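Local structure of putative TetR-family transcriptional regulator (Syntrophomonas wolfei subsp. wolfei, 3LWJ) at residues Gln15-Cys20 with Glu57-Asn62; Leu24-Gly29 with Leu106-Ser111; Lys83-Arg88 with Ile139-Lys144. The protein probably binds DNA as a transcriptional regulator of the TetR family, with a helix-turn-helix unit near its N terminus joined to a larger helical body. One frame throughout, in Å; residues are numbered along the deposited sequence. Where two conformers were deposited one is given.

Overall arrangement
The first helix of the chain, 10-28, takes part in two contacts. Its residues 15-20 meet helix 56-79 in contact 1, which closes a loop holding helices 35-42 and 46-52, the predicted helix-turn-helix. Residues 24-29, the helix's last turn and the glycine after it, meet helix 104-113 in contact 2, which crosses contact 1 along the chain, their centres 12 Å apart. Contact 3 joins the start of helix 85-102 to the end of helix 118-144; it crosses contact 2 but follows contact 1 in series, about 35 Å from both between centres. Contact 1 thus holds the N-terminal domain together, contact 2 sets it on the body, and contact 3 joins two body helices.

Contact 1. Residues Gln15-Cys20 with Glu57-Asn62; sequences QKILTC and EDILKN
Leu18 and Ile59 mark the place where helix 10-28 and helix 56-79 cross nearly at right angles. The short axes of 15-20 and 57-62 come within 10.4 Å at a signed crossing angle of -100°, and Leu18 CA lies 6.7 Å from Ile59 CA. This is part of the hydrophobic core of a TetR-type DNA-binding domain: the first helix packs on the helix that leaves the predicted helix-turn-helix and runs on into the body. The main touch is Leu18 CD2 on Ile59 CG2 at 3.8 Å, the two side chains sliding past each other in opposite directions. Ile59 divides its branches between two neighbours on the first helix. With CG1 beside the backbone N (chi1 -73°), CG2 is left for Leu18 while CD1, at the end of the other branch, reaches Ile17 CG2 at 4.2 Å. Ile17 and Ile59 also both touch Ile38 and Phe49, one on each helix of the helix-turn-helix, and Phe53 packs against Ile17, Leu18, Ile59 and Asn62. In the conformer given, the Asn62 amide turns back to its own helix, towards Asp58 O, but both residues were modelled in two conformers and that short bond is doubtful. To the contact itself Asn62 adds its aliphatic root, Asn62 CB lying 4.2 Å from Leu18 CD2.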
ATOM      1  N   GLN A  15      -8.289  21.417  18.344  1.00 33.35           N
ATOM      2  CA  GLN A  15      -9.227  20.363  17.958  1.00 34.56           C
ATOM      3  C   GLN A  15     -10.326  20.824  16.998  1.00 34.66           C
ATOM      4  O   GLN A  15     -10.718  20.078  16.091  1.00 35.78           O
ATOM      5  CB  GLN A  15      -9.911  19.744  19.191  1.00 35.76           C
ATOM      6  CG  GLN A  15     -10.667  18.444  18.857  1.00 36.35           C
ATOM      7  CD  GLN A  15      -9.751  17.426  18.247  1.00 42.68           C
ATOM      8  OE1 GLN A  15      -8.690  17.151  18.799  1.00 48.79           O
ATOM      9  NE2 GLN A  15     -10.120  16.892  17.078  1.00 41.75           N
ATOM     10  N   LYS A  16     -10.875  22.011  17.217  1.00 32.76           N
ATOM     11  CA  LYS A  16     -11.918  22.467  16.318  1.00 31.34           C
ATOM     12  C   LYS A  16     -11.346  22.589  14.910  1.00 29.16           C
ATOM     13  O   LYS A  16     -12.005  22.202  13.951  1.00 29.90           O
ATOM     14  CB  LYS A  16     -12.526  23.806  16.750  1.00 33.57           C
ATOM     15  CG  LYS A  16     -13.887  24.040  16.085  1.00 36.56           C
ATOM     16  CD  LYS A  16     -14.436  25.437  16.289  1.00 41.93           C
ATOM     17  CE  LYS A  16     -15.807  25.563  15.620  1.00 41.76           C
ATOM     18  NZ  LYS A  16     -16.188  26.978  15.364  1.00 44.55           N
ATOM     19  N   ILE A  17     -10.134  23.137  14.785  1.00 28.04           N
ATOM     20  CA  ILE A  17      -9.537  23.370  13.448  1.00 29.23           C
ATOM     21  C   ILE A  17      -9.287  22.012  12.743  1.00 28.54           C
ATOM     22  O   ILE A  17      -9.578  21.866  11.556  1.00 27.53           O
ATOM     23  CB  ILE A  17      -8.247  24.244  13.493  1.00 28.11           C
ATOM     24  CG1 ILE A  17      -8.518  25.631  14.093  1.00 27.35           C
ATOM     25  CG2 ILE A  17      -7.681  24.451  12.101  1.00 28.35           C
ATOM     26  CD1 ILE A  17      -7.246  26.339  14.601  1.00 24.21           C
ATOM     27  N   LEU A  18      -8.793  21.030  13.499  1.00 29.69           N
ATOM     28  CA  LEU A  18      -8.548  19.674  12.983  1.00 31.76           C
ATOM     29  C   LEU A  18      -9.828  18.952  12.540  1.00 32.52           C
ATOM     30  O   LEU A  18      -9.844  18.337  11.481  1.00 32.78           O
ATOM     31  CB  LEU A  18      -7.775  18.831  14.010  1.00 31.53           C
ATOM     32  CG  LEU A  18      -6.387  19.349  14.415  1.00 31.40           C
ATOM     33  CD1 LEU A  18      -5.774  18.463  15.496  1.00 29.24           C
ATOM     34  CD2 LEU A  18      -5.436  19.486  13.210  1.00 30.65           C
ATOM     35  N   THR A  19     -10.905  19.029  13.322  1.00 34.86           N
ATOM     36  CA  THR A  19     -12.159  18.353  12.939  1.00 34.98           C
ATOM     37  C   THR A  19     -12.723  18.967  11.660  1.00 34.30           C
ATOM     38  O   THR A  19     -13.064  18.235  10.709  1.00 32.36           O
ATOM     39  CB  THR A  19     -13.243  18.406  14.051  1.00 37.21           C
ATOM     40  OG1 THR A  19     -12.635  18.178  15.325  1.00 39.22           O
ATOM     41  CG2 THR A  19     -14.311  17.333  13.809  1.00 33.77           C
ATOM     42  N   CYS A  20     -12.790  20.301  11.630  1.00 31.90           N
ATOM     43  CA  CYS A  20     -13.267  21.034  10.438  1.00 33.21           C
ATOM     44  C   CYS A  20     -12.434  20.750   9.180  1.00 30.25           C
ATOM     45  O   CYS A  20     -12.975  20.651   8.078  1.00 26.30           O
ATOM     46  CB  CYS A  20     -13.276  22.554  10.681  1.00 34.16           C
ATOM     47  SG  CYS A  20     -14.441  23.111  11.943  1.00 43.07           S
ATOM     48  N   GLU A  57      -0.583  21.423   5.165  1.00 22.27           N
ATOM     49  CA  GLU A  57       0.331  20.351   5.462  1.00 22.18           C
ATOM     50  C   GLU A  57       0.652  20.313   6.954  1.00 25.32           C
ATOM     51  O   GLU A  57       0.894  19.243   7.508  1.00 24.27           O
ATOM     52  CB  GLU A  57       1.605  20.467   4.628  1.00 23.05           C
ATOM     53  CG  GLU A  57       1.401  20.051   3.175  1.00 22.42           C
ATOM     54  CD  GLU A  57       0.472  20.995   2.412  1.00 23.27           C
ATOM     55  OE1 GLU A  57       0.691  22.224   2.477  1.00 30.17           O
ATOM     56  OE2 GLU A  57      -0.493  20.522   1.761  1.00 21.53           O
ATOM     57  N   ASP A  58       0.670  21.474   7.601  1.00 25.16           N
ATOM     58  CA  ASP A  58       0.825  21.525   9.049  0.50 25.78           C
ATOM     59  C   ASP A  58      -0.377  20.840   9.699  1.00 26.02           C
ATOM     60  O   ASP A  58      -0.236  20.171  10.716  1.00 24.80           O
ATOM     61  CB  ASP A  58       0.970  22.973   9.542  0.50 27.17           C
ATOM     62  CG  ASP A  58       2.355  23.555   9.258  0.50 28.69           C
ATOM     63  OD1 ASP A  58       3.361  22.848   9.474  0.50 33.13           O
ATOM     64  OD2 ASP A  58       2.441  24.723   8.833  0.50 37.70           O
ATOM     65  N   ILE A  59      -1.560  21.006   9.102  1.00 24.18           N
ATOM     66  CA  ILE A  59      -2.770  20.390   9.668  1.00 26.66           C
ATOM     67  C   ILE A  59      -2.710  18.858   9.519  1.00 26.59           C
ATOM     68  O   ILE A  59      -2.905  18.127  10.496  1.00 23.51           O
ATOM     69  CB  ILE A  59      -4.077  20.987   9.088  1.00 25.95           C
ATOM     70  CG1 ILE A  59      -4.298  22.391   9.666  1.00 25.75           C
ATOM     71  CG2 ILE A  59      -5.266  20.112   9.443  1.00 21.78           C
ATOM     72  CD1 ILE A  59      -5.235  23.246   8.894  1.00 22.47           C
ATOM     73  N   LEU A  60      -2.358  18.398   8.318  1.00 25.78           N
ATOM     74  CA  LEU A  60      -2.205  16.986   8.031  1.00 26.14           C
ATOM     75  C   LEU A  60      -1.163  16.369   8.976  1.00 27.69           C
ATOM     76  O   LEU A  60      -1.446  15.331   9.556  1.00 28.21           O
ATOM     77  CB  LEU A  60      -1.852  16.765   6.536  1.00 26.66           C
ATOM     78  CG  LEU A  60      -1.756  15.314   6.035  1.00 31.19           C
ATOM     79  CD1 LEU A  60      -3.084  14.614   6.195  1.00 23.84           C
ATOM     80  CD2 LEU A  60      -1.253  15.162   4.585  1.00 18.81           C
ATOM     81  N   LYS A  61       0.018  16.994   9.158  1.00 26.50           N
ATOM     82  CA  LYS A  61       1.034  16.436  10.100  1.00 28.03           C
ATOM     83  C   LYS A  61       0.464  16.274  11.508  1.00 25.33           C
ATOM     84  O   LYS A  61       0.747  15.289  12.200  1.00 26.35           O
ATOM     85  CB  LYS A  61       2.336  17.285  10.199  1.00 27.95           C
ATOM     86  CG  LYS A  61       3.313  17.188   8.987  1.00 39.11           C
ATOM     87  CD  LYS A  61       4.644  17.999   9.197  1.00 45.19           C
ATOM     88  CE  LYS A  61       5.183  18.701   7.897  1.00 46.70           C
ATOM     89  NZ  LYS A  61       6.223  17.958   7.033  1.00 38.52           N
ATOM     90  N   ASN A  62      -0.294  17.278  11.939  1.00 25.95           N
ATOM     91  CA  ASN A  62      -0.882  17.280  13.272  0.50 24.11           C
ATOM     92  C   ASN A  62      -1.982  16.197  13.417  1.00 24.40           C
ATOM     93  O   ASN A  62      -2.051  15.520  14.434  1.00 23.65           O
ATOM     94  CB  ASN A  62      -1.377  18.686  13.650  0.50 24.66           C
ATOM     95  CG  ASN A  62      -0.236  19.619  14.141  0.50 22.94           C
ATOM     96  OD1 ASN A  62      -0.107  19.857  15.331  0.50 16.82           O
ATOM     97  ND2 ASN A  62       0.588  20.130  13.217  0.50 20.96           N
TER

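Contact 2. Residues Leu24-Gly29 with Leu106-Ser111; sequences LFIEKG and LSEIYS
On the helix that brings Ile109 against Phe25 and Ile26, Ser107 O takes two bonds from Ser111, one turn further on. Ser111 OG reaches Ser107 O at 2.7 Å, tilted 33° from the carbonyl plane, and Ser111 N comes from the opposite face. Across the contact the meeting is apolar. Ile109 CD1 sits 3.6 Å from Phe25 CB, so the root of the phenylalanine is touched and not its ring, which turns to Tyr30. From the next residue, Ile26 CD1 closes on the same methyl, Ile109 CD1, at 3.9 Å. In the fold, this is where the end of the first helix of the TetR-type DNA-binding domain rests on helix 104-113 of the body, the short axes crossing at 61°. An alanine at Ile109 would remove the methyl that both Phe25 CB and Ile26 CD1 lean on, and would probably open a gap between the two helices. Ile26 CD1 also lies 4.1 Å from Glu108 OE1, the two side chains crossing at about a right angle. CG of Glu108 lies opposite the backbone N (chi1 -152°) and the chain runs on extended past CG, carrying the carboxylate to Ile26; OE2 makes a salt bridge with Arg112 NE.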
ATOM      1  N   LEU A  24     -13.766  19.029   5.699  1.00 25.78           N
ATOM      2  CA  LEU A  24     -13.586  19.681   4.395  1.00 25.24           C
ATOM      3  C   LEU A  24     -12.743  18.812   3.421  1.00 26.16           C
ATOM      4  O   LEU A  24     -13.010  18.765   2.201  1.00 24.11           O
ATOM      5  CB  LEU A  24     -12.951  21.079   4.559  1.00 26.43           C
ATOM      6  CG  LEU A  24     -13.830  22.263   4.989  1.00 25.92           C
ATOM      7  CD1 LEU A  24     -12.937  23.420   5.414  1.00 26.19           C
ATOM      8  CD2 LEU A  24     -14.764  22.717   3.867  1.00 27.50           C
ATOM      9  N   PHE A  25     -11.732  18.124   3.954  1.00 26.55           N
ATOM     10  CA  PHE A  25     -10.911  17.230   3.144  1.00 28.12           C
ATOM     11  C   PHE A  25     -11.797  16.114   2.543  1.00 27.50           C
ATOM     12  O   PHE A  25     -11.738  15.853   1.340  1.00 29.38           O
ATOM     13  CB  PHE A  25      -9.760  16.599   3.973  1.00 29.73           C
ATOM     14  CG  PHE A  25      -8.690  17.574   4.433  1.00 24.24           C
ATOM     15  CD1 PHE A  25      -8.553  18.824   3.886  1.00 21.72           C
ATOM     16  CD2 PHE A  25      -7.764  17.169   5.382  1.00 26.75           C
ATOM     17  CE1 PHE A  25      -7.570  19.669   4.311  1.00 23.59           C
ATOM     18  CE2 PHE A  25      -6.772  18.013   5.811  1.00 24.08           C
ATOM     19  CZ  PHE A  25      -6.681  19.263   5.297  1.00 22.82           C
ATOM     20  N   ILE A  26     -12.619  15.493   3.387  1.00 29.11           N
ATOM     21  CA  ILE A  26     -13.603  14.478   2.957  1.00 30.51           C
ATOM     22  C   ILE A  26     -14.615  15.024   1.936  1.00 32.25           C
ATOM     23  O   ILE A  26     -14.907  14.377   0.947  1.00 32.46           O
ATOM     24  CB  ILE A  26     -14.411  13.931   4.166  1.00 32.30           C
ATOM     25  CG1 ILE A  26     -13.515  13.087   5.068  1.00 33.14           C
ATOM     26  CG2 ILE A  26     -15.629  13.125   3.681  1.00 26.73           C
ATOM     27  CD1 ILE A  26     -12.978  11.857   4.407  1.00 27.25           C
ATOM     28  N   GLU A  27     -15.120  16.231   2.171  1.00 34.18           N
ATOM     29  CA  GLU A  27     -16.210  16.795   1.360  1.00 33.56           C
ATOM     30  C   GLU A  27     -15.768  17.368   0.002  1.00 34.13           C
ATOM     31  O   GLU A  27     -16.457  17.182  -1.009  1.00 34.01           O
ATOM     32  CB  GLU A  27     -16.902  17.874   2.167  1.00 32.91           C
ATOM     33  CG  GLU A  27     -18.029  18.558   1.445  1.00 43.22           C
ATOM     34  CD  GLU A  27     -18.543  19.758   2.205  1.00 50.79           C
ATOM     35  OE1 GLU A  27     -18.774  19.620   3.423  1.00 57.31           O
ATOM     36  OE2 GLU A  27     -18.714  20.829   1.580  1.00 50.39           O
ATOM     37  N   LYS A  28     -14.648  18.100  -0.007  1.00 33.95           N
ATOM     38  CA  LYS A  28     -14.162  18.799  -1.216  1.00 32.84           C
ATOM     39  C   LYS A  28     -12.929  18.155  -1.850  1.00 29.96           C
ATOM     40  O   LYS A  28     -12.593  18.476  -3.007  1.00 29.39           O
ATOM     41  CB  LYS A  28     -13.799  20.261  -0.894  1.00 34.45           C
ATOM     42  CG  LYS A  28     -14.887  21.098  -0.217  1.00 38.03           C
ATOM     43  CD  LYS A  28     -14.415  22.540   0.024  1.00 43.45           C
ATOM     44  CE  LYS A  28     -13.836  23.184  -1.246  1.00 46.02           C
ATOM     45  NZ  LYS A  28     -13.740  24.682  -1.182  1.00 49.48           N
ATOM     46  N   GLY A  29     -12.253  17.278  -1.098  1.00 28.42           N
ATOM     47  CA  GLY A  29     -10.932  16.754  -1.489  1.00 28.08           C
ATOM     48  C   GLY A  29      -9.774  17.602  -0.920  1.00 27.71           C
ATOM     49  O   GLY A  29      -9.830  18.836  -0.938  1.00 26.45           O
ATOM     50  N   LEU A 106     -10.272  10.036   8.716  1.00 23.62           N
ATOM     51  CA  LEU A 106      -8.820  10.196   8.597  1.00 23.86           C
ATOM     52  C   LEU A 106      -8.165   9.003   7.892  1.00 24.76           C
ATOM     53  O   LEU A 106      -7.251   9.196   7.070  1.00 23.26           O
ATOM     54  CB  LEU A 106      -8.180  10.435   9.981  1.00 22.61           C
ATOM     55  CG  LEU A 106      -6.657  10.622  10.031  1.00 23.91           C
ATOM     56  CD1 LEU A 106      -6.184  11.680   9.015  1.00 29.39           C
ATOM     57  CD2 LEU A 106      -6.194  10.950  11.425  1.00 21.47           C
ATOM     58  N   SER A 107      -8.610   7.787   8.230  1.00 24.37           N
ATOM     59  CA  SER A 107      -8.165   6.573   7.543  1.00 23.84           C
ATOM     60  C   SER A 107      -8.454   6.700   6.053  1.00 23.39           C
ATOM     61  O   SER A 107      -7.644   6.338   5.216  1.00 25.25           O
ATOM     62  CB  SER A 107      -8.865   5.322   8.116  1.00 24.14           C
ATOM     63  OG  SER A 107      -8.400   4.983   9.445  1.00 18.33           O
ATOM     64  N   GLU A 108      -9.611   7.233   5.707  1.00 24.00           N
ATOM     65  CA  GLU A 108      -9.907   7.478   4.300  1.00 24.31           C
ATOM     66  C   GLU A 108      -8.911   8.454   3.653  1.00 24.91           C
ATOM     67  O   GLU A 108      -8.337   8.136   2.609  1.00 22.02           O
ATOM     68  CB  GLU A 108     -11.324   7.981   4.113  1.00 25.35           C
ATOM     69  CG  GLU A 108     -11.880   7.607   2.745  1.00 36.71           C
ATOM     70  CD  GLU A 108     -13.271   8.187   2.478  1.00 36.80           C
ATOM     71  OE1 GLU A 108     -14.152   8.103   3.368  1.00 29.79           O
ATOM     72  OE2 GLU A 108     -13.449   8.739   1.369  1.00 32.31           O
ATOM     73  N   ILE A 109      -8.699   9.630   4.263  1.00 21.75           N
ATOM     74  CA  ILE A 109      -7.754  10.598   3.713  1.00 20.20           C
ATOM     75  C   ILE A 109      -6.366   9.964   3.582  1.00 20.96           C
ATOM     76  O   ILE A 109      -5.774  10.034   2.526  1.00 19.86           O
ATOM     77  CB  ILE A 109      -7.636  11.873   4.568  1.00 24.40           C
ATOM     78  CG1 ILE A 109      -8.942  12.674   4.575  1.00 24.30           C
ATOM     79  CG2 ILE A 109      -6.457  12.779   4.081  1.00 15.20           C
ATOM     80  CD1 ILE A 109      -9.428  13.098   3.211  1.00 31.61           C
ATOM     81  N   TYR A 110      -5.876   9.316   4.649  1.00 20.02           N
ATOM     82  CA  TYR A 110      -4.601   8.569   4.610  1.00 21.42           C
ATOM     83  C   TYR A 110      -4.512   7.612   3.438  1.00 23.99           C
ATOM     84  O   TYR A 110      -3.450   7.480   2.814  1.00 27.90           O
ATOM     85  CB  TYR A 110      -4.437   7.828   5.928  1.00 24.32           C
ATOM     86  CG  TYR A 110      -3.317   6.833   6.031  1.00 24.98           C
ATOM     87  CD1 TYR A 110      -1.985   7.191   5.748  1.00 27.68           C
ATOM     88  CD2 TYR A 110      -3.575   5.530   6.491  1.00 35.44           C
ATOM     89  CE1 TYR A 110      -0.948   6.247   5.883  1.00 27.63           C
ATOM     90  CE2 TYR A 110      -2.542   4.597   6.637  1.00 27.60           C
ATOM     91  CZ  TYR A 110      -1.232   4.977   6.338  1.00 32.46           C
ATOM     92  OH  TYR A 110      -0.226   4.061   6.476  1.00 35.46           O
ATOM     93  N   SER A 111      -5.627   6.943   3.148  1.00 25.18           N
ATOM     94  CA  SER A 111      -5.703   5.906   2.112  1.00 27.07           C
ATOM     95  C   SER A 111      -5.887   6.464   0.725  1.00 27.72           C
ATOM     96  O   SER A 111      -5.781   5.728  -0.251  1.00 27.05           O
ATOM     97  CB  SER A 111      -6.876   4.949   2.393  1.00 27.11           C
ATOM     98  OG  SER A 111      -6.725   4.308   3.647  1.00 22.19           O
TER

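Contact 3. Residues Lys83-Arg88 with Ile139-Lys144; sequences KDLYER and IEYGIK
Apolar contact across this pair runs through one residue, Leu85, whose two methyls take different partners. Leu85 CD1 lies 3.8 Å from Gly142 CA, resting on bare backbone where the glycine brings no side chain. Leu85 CD2 approaches the Tyr141 ring at its edge, in the ring plane, with Tyr141 CE2 at 3.8 Å. The two side chains cross at about a right angle; Tyr141 CG, trans to the backbone nitrogen (chi1 -173°), sets the ring where its CD2-CE2 edge meets the leucine.

The polar bonds described here belong to the start of helix 85-102. Asp84 is its N-cap: Glu87 N donates to Asp84 OD2 at 2.9 Å with an N-H...O angle of 161°, Asp84 OD2 accepting with the lone pair that faces away from the other carboxylate oxygen. One turn on, Arg88 gives NE to Glu82 O and lays its guanidinium against Tyr79 in a cation-pi contact, tying the new helix to the preceding loop through Glu82 and to the end of helix 56-79 through Tyr79.

Leu85 also packs on Lys145 and Val147, just beyond helix 118-144, at a junction of helix ends in the all-helical C-terminal domain, which in TetR-family regulators usually binds ligands and dimerises. Ile139 and Ile143 lean on helix 153-173, while Tyr86 packs on helix 179-195 and on Leu198 of the second subunit.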
ATOM      1  N   LYS A  83       1.485 -10.102  28.811  1.00 20.42           N
ATOM      2  CA  LYS A  83       2.930 -10.281  28.712  1.00 23.58           C
ATOM      3  C   LYS A  83       3.358 -11.363  27.725  1.00 23.40           C
ATOM      4  O   LYS A  83       4.476 -11.337  27.285  1.00 26.87           O
ATOM      5  CB  LYS A  83       3.562 -10.522  30.100  1.00 24.80           C
ATOM      6  CG  LYS A  83       3.252  -9.426  31.131  1.00 33.01           C
ATOM      7  CD  LYS A  83       4.012  -8.118  30.853  1.00 41.01           C
ATOM      8  CE  LYS A  83       3.371  -6.912  31.575  1.00 46.38           C
ATOM      9  NZ  LYS A  83       3.957  -5.592  31.143  1.00 44.40           N
ATOM     10  N   ASP A  84       2.482 -12.280  27.328  1.00 26.16           N
ATOM     11  CA  ASP A  84       2.841 -13.249  26.292  1.00 26.70           C
ATOM     12  C   ASP A  84       3.075 -12.522  24.945  1.00 27.33           C
ATOM     13  O   ASP A  84       2.215 -11.803  24.449  1.00 23.83           O
ATOM     14  CB  ASP A  84       1.750 -14.317  26.151  1.00 28.20           C
ATOM     15  CG  ASP A  84       2.138 -15.406  25.189  1.00 30.43           C
ATOM     16  OD1 ASP A  84       2.743 -16.391  25.642  1.00 37.21           O
ATOM     17  OD2 ASP A  84       1.837 -15.293  23.979  1.00 36.74           O
ATOM     18  N   LEU A  85       4.256 -12.708  24.357  1.00 26.55           N
ATOM     19  CA  LEU A  85       4.646 -11.909  23.230  1.00 25.43           C
ATOM     20  C   LEU A  85       3.929 -12.293  21.953  1.00 24.01           C
ATOM     21  O   LEU A  85       3.719 -11.428  21.100  1.00 23.52           O
ATOM     22  CB  LEU A  85       6.154 -11.951  23.035  1.00 27.10           C
ATOM     23  CG  LEU A  85       7.002 -11.478  24.220  1.00 24.94           C
ATOM     24  CD1 LEU A  85       8.444 -11.501  23.733  1.00 19.72           C
ATOM     25  CD2 LEU A  85       6.603 -10.072  24.770  1.00 19.81           C
ATOM     26  N   TYR A  86       3.546 -13.563  21.828  1.00 24.95           N
ATOM     27  CA  TYR A  86       2.724 -14.045  20.722  1.00 25.50           C
ATOM     28  C   TYR A  86       1.297 -13.526  20.805  1.00 25.95           C
ATOM     29  O   TYR A  86       0.710 -13.132  19.791  1.00 24.49           O
ATOM     30  CB  TYR A  86       2.672 -15.589  20.645  1.00 26.71           C
ATOM     31  CG  TYR A  86       1.713 -16.058  19.561  1.00 34.82           C
ATOM     32  CD1 TYR A  86       2.061 -15.962  18.214  1.00 40.19           C
ATOM     33  CD2 TYR A  86       0.438 -16.503  19.870  1.00 44.52           C
ATOM     34  CE1 TYR A  86       1.185 -16.347  17.215  1.00 42.39           C
ATOM     35  CE2 TYR A  86      -0.448 -16.889  18.869  1.00 51.23           C
ATOM     36  CZ  TYR A  86      -0.057 -16.812  17.546  1.00 49.69           C
ATOM     37  OH  TYR A  86      -0.925 -17.186  16.556  1.00 59.88           O
ATOM     38  N   GLU A  87       0.719 -13.562  22.004  1.00 27.01           N
ATOM     39  CA  GLU A  87      -0.601 -12.982  22.197  1.00 23.33           C
ATOM     40  C   GLU A  87      -0.576 -11.527  21.802  1.00 23.33           C
ATOM     41  O   GLU A  87      -1.486 -11.050  21.102  1.00 24.13           O
ATOM     42  CB  GLU A  87      -1.066 -13.115  23.643  1.00 26.60           C
ATOM     43  CG  GLU A  87      -2.536 -12.815  23.819  1.00 22.01           C
ATOM     44  CD  GLU A  87      -3.447 -13.960  23.396  1.00 32.05           C
ATOM     45  OE1 GLU A  87      -3.052 -15.135  23.465  1.00 27.50           O
ATOM     46  OE2 GLU A  87      -4.583 -13.679  23.009  1.00 28.63           O
ATOM     47  N   ARG A  88       0.467 -10.818  22.231  1.00 21.96           N
ATOM     48  CA  ARG A  88       0.656  -9.419  21.837  1.00 22.03           C
ATOM     49  C   ARG A  88       0.749  -9.228  20.304  1.00 23.90           C
ATOM     50  O   ARG A  88       0.173  -8.288  19.737  1.00 20.32           O
ATOM     51  CB  ARG A  88       1.937  -8.867  22.457  1.00 26.13           C
ATOM     52  CG  ARG A  88       1.959  -8.695  23.976  1.00 23.01           C
ATOM     53  CD  ARG A  88       3.282  -8.094  24.385  1.00 22.12           C
ATOM     54  NE  ARG A  88       3.347  -7.764  25.811  1.00 20.84           N
ATOM     55  CZ  ARG A  88       4.287  -7.002  26.354  1.00 23.62           C
ATOM     56  NH1 ARG A  88       5.254  -6.476  25.610  1.00 29.09           N
ATOM     57  NH2 ARG A  88       4.263  -6.769  27.652  1.00 18.52           N
ATOM     58  N   ILE A 139       9.408  -5.916  17.621  1.00 24.32           N
ATOM     59  CA  ILE A 139       9.976  -7.133  17.038  1.00 23.47           C
ATOM     60  C   ILE A 139      11.350  -7.443  17.667  1.00 25.10           C
ATOM     61  O   ILE A 139      11.656  -8.589  17.970  1.00 24.72           O
ATOM     62  CB  ILE A 139      10.108  -7.030  15.521  1.00 23.90           C
ATOM     63  CG1 ILE A 139       8.697  -7.034  14.892  1.00 26.64           C
ATOM     64  CG2 ILE A 139      10.929  -8.198  14.994  1.00 18.63           C
ATOM     65  CD1 ILE A 139       8.583  -6.276  13.598  1.00 29.28           C
ATOM     66  N   GLU A 140      12.154  -6.407  17.866  1.00 24.16           N
ATOM     67  CA  GLU A 140      13.474  -6.555  18.454  1.00 25.81           C
ATOM     68  C   GLU A 140      13.398  -7.196  19.836  1.00 26.97           C
ATOM     69  O   GLU A 140      14.118  -8.172  20.129  1.00 28.55           O
ATOM     70  CB  GLU A 140      14.169  -5.206  18.513  1.00 22.73           C
ATOM     71  CG  GLU A 140      14.612  -4.699  17.164  1.00 32.62           C
ATOM     72  CD  GLU A 140      15.184  -3.304  17.275  1.00 33.97           C
ATOM     73  OE1 GLU A 140      15.878  -3.084  18.278  1.00 44.38           O
ATOM     74  OE2 GLU A 140      14.925  -2.423  16.419  1.00 36.48           O
ATOM     75  N   TYR A 141      12.489  -6.674  20.657  1.00 26.49           N
ATOM     76  CA  TYR A 141      12.237  -7.219  21.978  1.00 27.92           C
ATOM     77  C   TYR A 141      11.935  -8.719  21.892  1.00 29.07           C
ATOM     78  O   TYR A 141      12.516  -9.518  22.629  1.00 26.98           O
ATOM     79  CB  TYR A 141      11.105  -6.443  22.668  1.00 26.63           C
ATOM     80  CG  TYR A 141      10.879  -6.816  24.108  1.00 30.35           C
ATOM     81  CD1 TYR A 141      11.733  -6.360  25.109  1.00 34.74           C
ATOM     82  CD2 TYR A 141       9.797  -7.613  24.473  1.00 27.71           C
ATOM     83  CE1 TYR A 141      11.518  -6.709  26.463  1.00 36.60           C
ATOM     84  CE2 TYR A 141       9.565  -7.956  25.799  1.00 35.71           C
ATOM     85  CZ  TYR A 141      10.433  -7.513  26.786  1.00 31.51           C
ATOM     86  OH  TYR A 141      10.194  -7.878  28.076  1.00 37.37           O
ATOM     87  N   GLY A 142      11.069  -9.111  20.962  1.00 28.61           N
ATOM     88  CA  GLY A 142      10.719 -10.529  20.813  1.00 26.71           C
ATOM     89  C   GLY A 142      11.883 -11.423  20.397  1.00 26.78           C
ATOM     90  O   GLY A 142      11.900 -12.625  20.738  1.00 25.61           O
ATOM     91  N   ILE A 143      12.829 -10.849  19.637  1.00 27.02           N
ATOM     92  CA  ILE A 143      14.030 -11.560  19.184  1.00 27.85           C
ATOM     93  C   ILE A 143      14.916 -11.786  20.375  1.00 29.38           C
ATOM     94  O   ILE A 143      15.384 -12.895  20.596  1.00 30.93           O
ATOM     95  CB  ILE A 143      14.832 -10.767  18.104  1.00 26.56           C
ATOM     96  CG1 ILE A 143      14.025 -10.686  16.817  1.00 28.82           C
ATOM     97  CG2 ILE A 143      16.182 -11.429  17.808  1.00 24.83           C
ATOM     98  CD1 ILE A 143      14.611  -9.747  15.796  1.00 20.20           C
ATOM     99  N   LYS A 144      15.098 -10.721  21.147  1.00 30.95           N
ATOM    100  CA  LYS A 144      15.874 -10.752  22.374  1.00 32.99           C
ATOM    101  C   LYS A 144      15.340 -11.699  23.450  1.00 31.62           C
ATOM    102  O   LYS A 144      16.136 -12.251  24.214  1.00 26.70           O
ATOM    103  CB  LYS A 144      16.042  -9.333  22.935  1.00 35.05           C
ATOM    104  CG  LYS A 144      17.053  -8.475  22.141  1.00 40.47           C
ATOM    105  CD  LYS A 144      18.519  -8.832  22.519  1.00 50.19           C
ATOM    106  CE  LYS A 144      19.564  -8.053  21.707  1.00 54.76           C
ATOM    107  NZ  LYS A 144      20.153  -8.867  20.602  1.00 56.80           N
TER